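Local coordinates for RxLR effector protein 54 (PDB 5L7S) that binds the host autophagy protein ATG8CL through a C-terminal ATG8-interacting motif and stimulates autophagosome formation in the infected plant cell, at residues L14-F28 and F46-N59. Sequence-based numbering, arbitrary orientation.
Sequences LKVWIQSQIHPRELF and FVQWLRLVKDFRAN
Leu52 pushes its side chain into a hole formed by Leu14, Trp17, Ile18 and Leu27, a knob-into-hole contact in the helical bundle of the first WY-domain of this RxLR effector. CG, anti to the backbone N (chi1 -179°), is carried toward the other segment, and the methyls divide the neighbours: CD1 lies 3.7 Å from Trp17 CB, while CD2 faces Leu27 CD2 and Ile22 CG2. Helix 46-59 packs against both helices of 14-28, at 38° to helix 14-20 and nearly antiparallel to helix 24-28. The Trp17 indole lays its CZ3 corner against Gln48, 3.7 Å from Gln48 CB, and Leu27 CD2 lies over the rim of one face. Around the turn, Pro24 sets CD squarely over the Phe56 ring, 3.8 Å from the centroid, in a CH-pi contact. The Trp49 indole is clamped between Phe28, whose edge comes down on one face with CD1 3.8 Å from Trp49 CE2, and Val53 CG2 on the other. Leu33 and Phe65, from loops, also touch this buried indole. One polar bond also ties down its N-H: Trp49 NE1 donates to Pro24 O at 2.9 Å, arriving above the carbonyl plane, with Phe28 N bonded to that same oxygen from the other side of the carbonyl plane.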
loop_
_atom_site.group_PDB
_atom_site.type_symbol
_atom_site.label_atom_id
_atom_site.label_comp_id
_atom_site.label_asym_id
_atom_site.label_seq_id
_atom_site.Cartn_x
_atom_site.Cartn_y
_atom_site.Cartn_z
ATOM N N LEU A 14 -19.913 6.169 -29.149
ATOM C CA LEU A 14 -20.478 5.540 -27.957
ATOM C C LEU A 14 -21.481 4.426 -28.304
ATOM O O LEU A 14 -21.410 3.328 -27.743
ATOM C CB LEU A 14 -21.129 6.613 -27.073
ATOM C CG LEU A 14 -21.782 6.208 -25.750
ATOM C CD1 LEU A 14 -20.863 5.345 -24.895
ATOM C CD2 LEU A 14 -22.205 7.461 -24.997
ATOM N N LYS A 15 -22.383 4.700 -29.252
ATOM C CA LYS A 15 -23.368 3.701 -29.698
ATOM C C LYS A 15 -22.668 2.458 -30.223
ATOM O O LYS A 15 -23.023 1.335 -29.853
ATOM C CB LYS A 15 -24.303 4.249 -30.787
ATOM C CG LYS A 15 -25.196 5.408 -30.359
ATOM C CD LYS A 15 -26.302 4.990 -29.395
ATOM C CE LYS A 15 -26.906 6.193 -28.678
ATOM N NZ LYS A 15 -25.929 6.896 -27.792
ATOM N N VAL A 16 -21.654 2.674 -31.062
ATOM C CA VAL A 16 -20.879 1.574 -31.644
ATOM C C VAL A 16 -20.334 0.660 -30.545
ATOM O O VAL A 16 -20.523 -0.551 -30.608
ATOM C CB VAL A 16 -19.729 2.082 -32.553
ATOM C CG1 VAL A 16 -18.880 0.918 -33.069
ATOM C CG2 VAL A 16 -20.285 2.919 -33.706
ATOM N N TRP A 17 -19.699 1.250 -29.530
ATOM C CA TRP A 17 -19.132 0.475 -28.414
ATOM C C TRP A 17 -20.198 -0.311 -27.650
ATOM O O TRP A 17 -19.971 -1.471 -27.279
ATOM C CB TRP A 17 -18.381 1.372 -27.417
ATOM C CG TRP A 17 -17.209 2.140 -27.973
ATOM C CD1 TRP A 17 -16.523 1.892 -29.128
ATOM C CD2 TRP A 17 -16.575 3.266 -27.365
ATOM N NE1 TRP A 17 -15.515 2.811 -29.286
ATOM C CE2 TRP A 17 -15.521 3.663 -28.214
ATOM C CE3 TRP A 17 -16.801 3.985 -26.186
ATOM C CZ2 TRP A 17 -14.692 4.751 -27.921
ATOM C CZ3 TRP A 17 -15.978 5.063 -25.892
ATOM C CH2 TRP A 17 -14.937 5.438 -26.758
ATOM N N ILE A 18 -21.350 0.323 -27.428
ATOM C CA ILE A 18 -22.435 -0.283 -26.649
ATOM C C ILE A 18 -23.028 -1.473 -27.403
ATOM O O ILE A 18 -23.117 -2.576 -26.853
ATOM C CB ILE A 18 -23.532 0.749 -26.292
ATOM C CG1 ILE A 18 -22.962 1.836 -25.369
ATOM C CG2 ILE A 18 -24.719 0.069 -25.610
ATOM C CD1 ILE A 18 -23.726 3.141 -25.404
ATOM N N GLN A 19 -23.411 -1.243 -28.661
ATOM C CA GLN A 19 -23.898 -2.311 -29.553
ATOM C C GLN A 19 -22.904 -3.463 -29.689
ATOM O O GLN A 19 -23.307 -4.626 -29.727
ATOM C CB GLN A 19 -24.227 -1.753 -30.941
ATOM C CG GLN A 19 -25.544 -0.994 -30.992
ATOM C CD GLN A 19 -25.663 -0.059 -32.183
ATOM O OE1 GLN A 19 -24.886 -0.134 -33.138
ATOM N NE2 GLN A 19 -26.648 0.831 -32.132
ATOM N N SER A 20 -21.614 -3.126 -29.751
ATOM C CA SER A 20 -20.534 -4.117 -29.849
ATOM C C SER A 20 -20.325 -4.968 -28.596
ATOM O O SER A 20 -19.728 -6.043 -28.684
ATOM C CB SER A 20 -19.215 -3.426 -30.186
ATOM O OG SER A 20 -19.301 -2.778 -31.439
ATOM N N GLN A 21 -20.789 -4.471 -27.445
ATOM C CA GLN A 21 -20.646 -5.142 -26.148
ATOM C C GLN A 21 -19.175 -5.383 -25.784
ATOM O O GLN A 21 -18.817 -6.425 -25.220
ATOM C CB GLN A 21 -21.453 -6.445 -26.110
ATOM C CG GLN A 21 -22.915 -6.275 -26.490
ATOM C CD GLN A 21 -23.734 -7.522 -26.214
ATOM O OE1 GLN A 21 -23.268 -8.645 -26.417
ATOM N NE2 GLN A 21 -24.963 -7.329 -25.749
ATOM N N ILE A 22 -18.334 -4.407 -26.127
ATOM C CA ILE A 22 -16.911 -4.442 -25.798
ATOM C C ILE A 22 -16.742 -4.197 -24.296
ATOM O O ILE A 22 -17.410 -3.329 -23.728
ATOM C CB ILE A 22 -16.090 -3.432 -26.647
ATOM C CG1 ILE A 22 -14.588 -3.696 -26.492
ATOM C CG2 ILE A 22 -16.418 -1.976 -26.305
ATOM C CD1 ILE A 22 -13.726 -2.868 -27.422
ATOM N N HIS A 23 -15.875 -4.984 -23.658
ATOM C CA HIS A 23 -15.677 -4.902 -22.210
ATOM C C HIS A 23 -14.781 -3.697 -21.891
ATOM O O HIS A 23 -13.780 -3.495 -22.579
ATOM C CB HIS A 23 -15.058 -6.197 -21.678
ATOM C CG HIS A 23 -15.070 -6.301 -20.185
ATOM N ND1 HIS A 23 -13.969 -6.008 -19.413
ATOM C CD2 HIS A 23 -16.051 -6.655 -19.320
ATOM C CE1 HIS A 23 -14.267 -6.181 -18.138
ATOM N NE2 HIS A 23 -15.525 -6.573 -18.054
ATOM N N PRO A 24 -15.129 -2.890 -20.858
ATOM C CA PRO A 24 -14.353 -1.655 -20.633
ATOM C C PRO A 24 -12.843 -1.838 -20.381
ATOM O O PRO A 24 -12.070 -0.959 -20.756
ATOM C CB PRO A 24 -15.040 -1.019 -19.414
ATOM C CG PRO A 24 -16.408 -1.603 -19.399
ATOM C CD PRO A 24 -16.238 -3.006 -19.892
ATOM N N ARG A 25 -12.430 -2.941 -19.753
ATOM C CA ARG A 25 -10.995 -3.250 -19.636
ATOM C C ARG A 25 -10.323 -3.366 -21.009
ATOM O O ARG A 25 -9.224 -2.833 -21.200
ATOM C CB ARG A 25 -10.729 -4.515 -18.802
ATOM C CG ARG A 25 -9.241 -4.724 -18.504
ATOM C CD ARG A 25 -8.967 -5.806 -17.469
ATOM N NE ARG A 25 -9.099 -5.316 -16.091
ATOM C CZ ARG A 25 -10.176 -5.439 -15.304
ATOM N NH1 ARG A 25 -10.138 -4.934 -14.069
ATOM N NH2 ARG A 25 -11.292 -6.053 -15.719
ATOM N N GLU A 26 -10.987 -4.043 -21.952
ATOM C CA GLU A 26 -10.478 -4.185 -23.329
ATOM C C GLU A 26 -10.380 -2.830 -24.029
ATOM O O GLU A 26 -9.373 -2.536 -24.675
ATOM C CB GLU A 26 -11.363 -5.110 -24.173
ATOM C CG GLU A 26 -11.461 -6.554 -23.692
ATOM C CD GLU A 26 -12.545 -7.362 -24.406
ATOM O OE1 GLU A 26 -12.412 -8.602 -24.449
ATOM O OE2 GLU A 26 -13.533 -6.779 -24.915
ATOM N N LEU A 27 -11.426 -2.014 -23.900
ATOM C CA LEU A 27 -11.441 -0.680 -24.511
ATOM C C LEU A 27 -10.401 0.249 -23.887
ATOM O O LEU A 27 -9.772 1.031 -24.592
ATOM C CB LEU A 27 -12.834 -0.034 -24.426
ATOM C CG LEU A 27 -12.978 1.299 -25.185
ATOM C CD1 LEU A 27 -12.826 1.096 -26.688
ATOM C CD2 LEU A 27 -14.294 1.994 -24.881
ATOM N N PHE A 28 -10.236 0.169 -22.568
ATOM C CA PHE A 28 -9.214 0.952 -21.862
ATOM C C PHE A 28 -7.819 0.717 -22.466
ATOM O O PHE A 28 -7.067 1.670 -22.699
ATOM C CB PHE A 28 -9.224 0.608 -20.368
ATOM C CG PHE A 28 -8.420 1.546 -19.518
ATOM C CD1 PHE A 28 -8.964 2.753 -19.090
ATOM C CD2 PHE A 28 -7.123 1.218 -19.129
ATOM C CE1 PHE A 28 -8.227 3.620 -18.294
ATOM C CE2 PHE A 28 -6.380 2.083 -18.337
ATOM C CZ PHE A 28 -6.931 3.284 -17.921
ATOM N N PHE A 46 -11.001 9.460 -22.519
ATOM C CA PHE A 46 -11.285 9.030 -21.146
ATOM C C PHE A 46 -12.734 9.322 -20.757
ATOM O O PHE A 46 -13.423 8.447 -20.230
ATOM C CB PHE A 46 -10.325 9.678 -20.138
ATOM C CG PHE A 46 -10.495 9.168 -18.728
ATOM C CD1 PHE A 46 -10.290 7.823 -18.435
ATOM C CD2 PHE A 46 -10.875 10.024 -17.697
ATOM C CE1 PHE A 46 -10.456 7.341 -17.147
ATOM C CE2 PHE A 46 -11.038 9.546 -16.405
ATOM C CZ PHE A 46 -10.830 8.203 -16.130
ATOM N N VAL A 47 -13.192 10.542 -21.030
ATOM C CA VAL A 47 -14.579 10.936 -20.730
ATOM C C VAL A 47 -15.554 9.970 -21.414
ATOM O O VAL A 47 -16.479 9.465 -20.779
ATOM C CB VAL A 47 -14.883 12.398 -21.152
ATOM C CG1 VAL A 47 -16.316 12.779 -20.790
ATOM C CG2 VAL A 47 -13.893 13.367 -20.507
ATOM N N GLN A 48 -15.317 9.709 -22.699
ATOM C CA GLN A 48 -16.088 8.718 -23.462
ATOM C C GLN A 48 -16.024 7.325 -22.828
ATOM O O GLN A 48 -17.039 6.633 -22.741
ATOM C CB GLN A 48 -15.615 8.659 -24.926
ATOM C CG GLN A 48 -16.165 9.767 -25.819
ATOM C CD GLN A 48 -17.598 9.508 -26.271
ATOM O OE1 GLN A 48 -18.551 9.752 -25.529
ATOM N NE2 GLN A 48 -17.756 9.017 -27.496
ATOM N N TRP A 49 -14.833 6.919 -22.389
ATOM C CA TRP A 49 -14.671 5.639 -21.693
ATOM C C TRP A 49 -15.550 5.549 -20.442
ATOM O O TRP A 49 -16.140 4.503 -20.183
ATOM C CB TRP A 49 -13.200 5.367 -21.335
ATOM C CG TRP A 49 -13.012 4.046 -20.678
ATOM C CD1 TRP A 49 -13.011 2.829 -21.283
ATOM C CD2 TRP A 49 -12.829 3.802 -19.281
ATOM N NE1 TRP A 49 -12.831 1.837 -20.354
ATOM C CE2 TRP A 49 -12.715 2.406 -19.114
ATOM C CE3 TRP A 49 -12.747 4.628 -18.152
ATOM C CZ2 TRP A 49 -12.524 1.811 -17.864
ATOM C CZ3 TRP A 49 -12.554 4.038 -16.905
ATOM C CH2 TRP A 49 -12.446 2.639 -16.773
ATOM N N LEU A 50 -15.647 6.643 -19.684
ATOM C CA LEU A 50 -16.528 6.694 -18.511
ATOM C C LEU A 50 -17.995 6.562 -18.914
ATOM O O LEU A 50 -18.754 5.830 -18.268
ATOM C CB LEU A 50 -16.318 7.982 -17.705
ATOM C CG LEU A 50 -14.946 8.170 -17.050
ATOM C CD1 LEU A 50 -14.840 9.562 -16.450
ATOM C CD2 LEU A 50 -14.673 7.107 -15.995
ATOM N N ARG A 51 -18.380 7.248 -19.992
ATOM C CA ARG A 51 -19.736 7.132 -20.535
ATOM C C ARG A 51 -20.083 5.677 -20.886
ATOM O O ARG A 51 -21.188 5.221 -20.585
ATOM C CB ARG A 51 -19.939 8.053 -21.748
ATOM C CG ARG A 51 -19.875 9.538 -21.418
ATOM C CD ARG A 51 -20.416 10.401 -22.547
ATOM N NE ARG A 51 -20.060 11.817 -22.374
ATOM C CZ ARG A 51 -19.129 12.494 -23.058
ATOM N NH1 ARG A 51 -18.397 11.924 -24.014
ATOM N NH2 ARG A 51 -18.923 13.779 -22.778
ATOM N N LEU A 52 -19.138 4.949 -21.488
ATOM C CA LEU A 52 -19.321 3.512 -21.736
ATOM C C LEU A 52 -19.428 2.718 -20.441
ATOM O O LEU A 52 -20.262 1.820 -20.335
ATOM C CB LEU A 52 -18.183 2.922 -22.571
ATOM C CG LEU A 52 -18.344 1.417 -22.871
ATOM C CD1 LEU A 52 -19.447 1.181 -23.894
ATOM C CD2 LEU A 52 -17.049 0.783 -23.337
ATOM N N VAL A 53 -18.562 3.020 -19.477
ATOM C CA VAL A 53 -18.579 2.324 -18.193
ATOM C C VAL A 53 -19.959 2.499 -17.564
ATOM O O VAL A 53 -20.596 1.516 -17.205
ATOM C CB VAL A 53 -17.444 2.811 -17.253
ATOM C CG1 VAL A 53 -17.626 2.278 -15.831
ATOM C CG2 VAL A 53 -16.081 2.390 -17.801
ATOM N N LYS A 54 -20.420 3.747 -17.486
ATOM C CA LYS A 54 -21.761 4.083 -16.981
ATOM C C LYS A 54 -22.860 3.204 -17.592
ATOM O O LYS A 54 -23.617 2.558 -16.867
ATOM C CB LYS A 54 -22.063 5.564 -17.251
ATOM C CG LYS A 54 -23.329 6.100 -16.608
ATOM C CD LYS A 54 -23.472 7.585 -16.886
ATOM C CE LYS A 54 -24.826 8.110 -16.432
ATOM N NZ LYS A 54 -25.005 9.549 -16.773
ATOM N N ASP A 55 -22.925 3.173 -18.922
ATOM C CA ASP A 55 -23.923 2.373 -19.642
ATOM C C ASP A 55 -23.744 0.867 -19.427
ATOM O O ASP A 55 -24.729 0.144 -19.271
ATOM C CB ASP A 55 -23.885 2.680 -21.143
ATOM C CG ASP A 55 -24.958 1.935 -21.918
ATOM O OD1 ASP A 55 -26.124 2.383 -21.908
ATOM O OD2 ASP A 55 -24.634 0.893 -22.527
ATOM N N PHE A 56 -22.494 0.406 -19.433
ATOM C CA PHE A 56 -22.172 -1.011 -19.219
ATOM C C PHE A 56 -22.647 -1.511 -17.852
ATOM O O PHE A 56 -23.053 -2.659 -17.725
ATOM C CB PHE A 56 -20.662 -1.245 -19.369
ATOM C CG PHE A 56 -20.272 -2.696 -19.486
ATOM C CD1 PHE A 56 -20.248 -3.326 -20.728
ATOM C CD2 PHE A 56 -19.904 -3.431 -18.358
ATOM C CE1 PHE A 56 -19.880 -4.663 -20.842
ATOM C CE2 PHE A 56 -19.534 -4.768 -18.466
ATOM C CZ PHE A 56 -19.522 -5.385 -19.709
ATOM N N ARG A 57 -22.599 -0.644 -16.842
ATOM C CA ARG A 57 -23.087 -0.977 -15.499
ATOM C C ARG A 57 -24.599 -1.092 -15.449
ATOM O O ARG A 57 -25.129 -2.100 -14.978
ATOM C CB ARG A 57 -22.645 0.073 -14.490
ATOM C CG ARG A 57 -21.166 0.016 -14.200
ATOM C CD ARG A 57 -20.771 1.066 -13.181
ATOM N NE ARG A 57 -19.936 0.465 -12.155
ATOM C CZ ARG A 57 -19.650 1.015 -10.981
ATOM N NH1 ARG A 57 -20.098 2.223 -10.632
ATOM N NH2 ARG A 57 -18.885 0.335 -10.149
ATOM N N ALA A 58 -25.280 -0.047 -15.920
ATOM C CA ALA A 58 -26.741 -0.035 -16.015
ATOM C C ALA A 58 -27.272 -1.325 -16.653
ATOM O O ALA A 58 -28.100 -2.020 -16.062
ATOM C CB ALA A 58 -27.208 1.180 -16.803
ATOM N N ASN A 59 -26.747 -1.661 -17.831
ATOM C CA ASN A 59 -27.202 -2.835 -18.588
ATOM C C ASN A 59 -26.748 -4.197 -18.036
ATOM O O ASN A 59 -27.414 -5.197 -18.301
ATOM C CB ASN A 59 -26.797 -2.716 -20.070
ATOM C CG ASN A 59 -27.439 -1.520 -20.772
ATOM O OD1 ASN A 59 -28.449 -0.970 -20.322
ATOM N ND2 ASN A 59 -26.848 -1.114 -21.891
#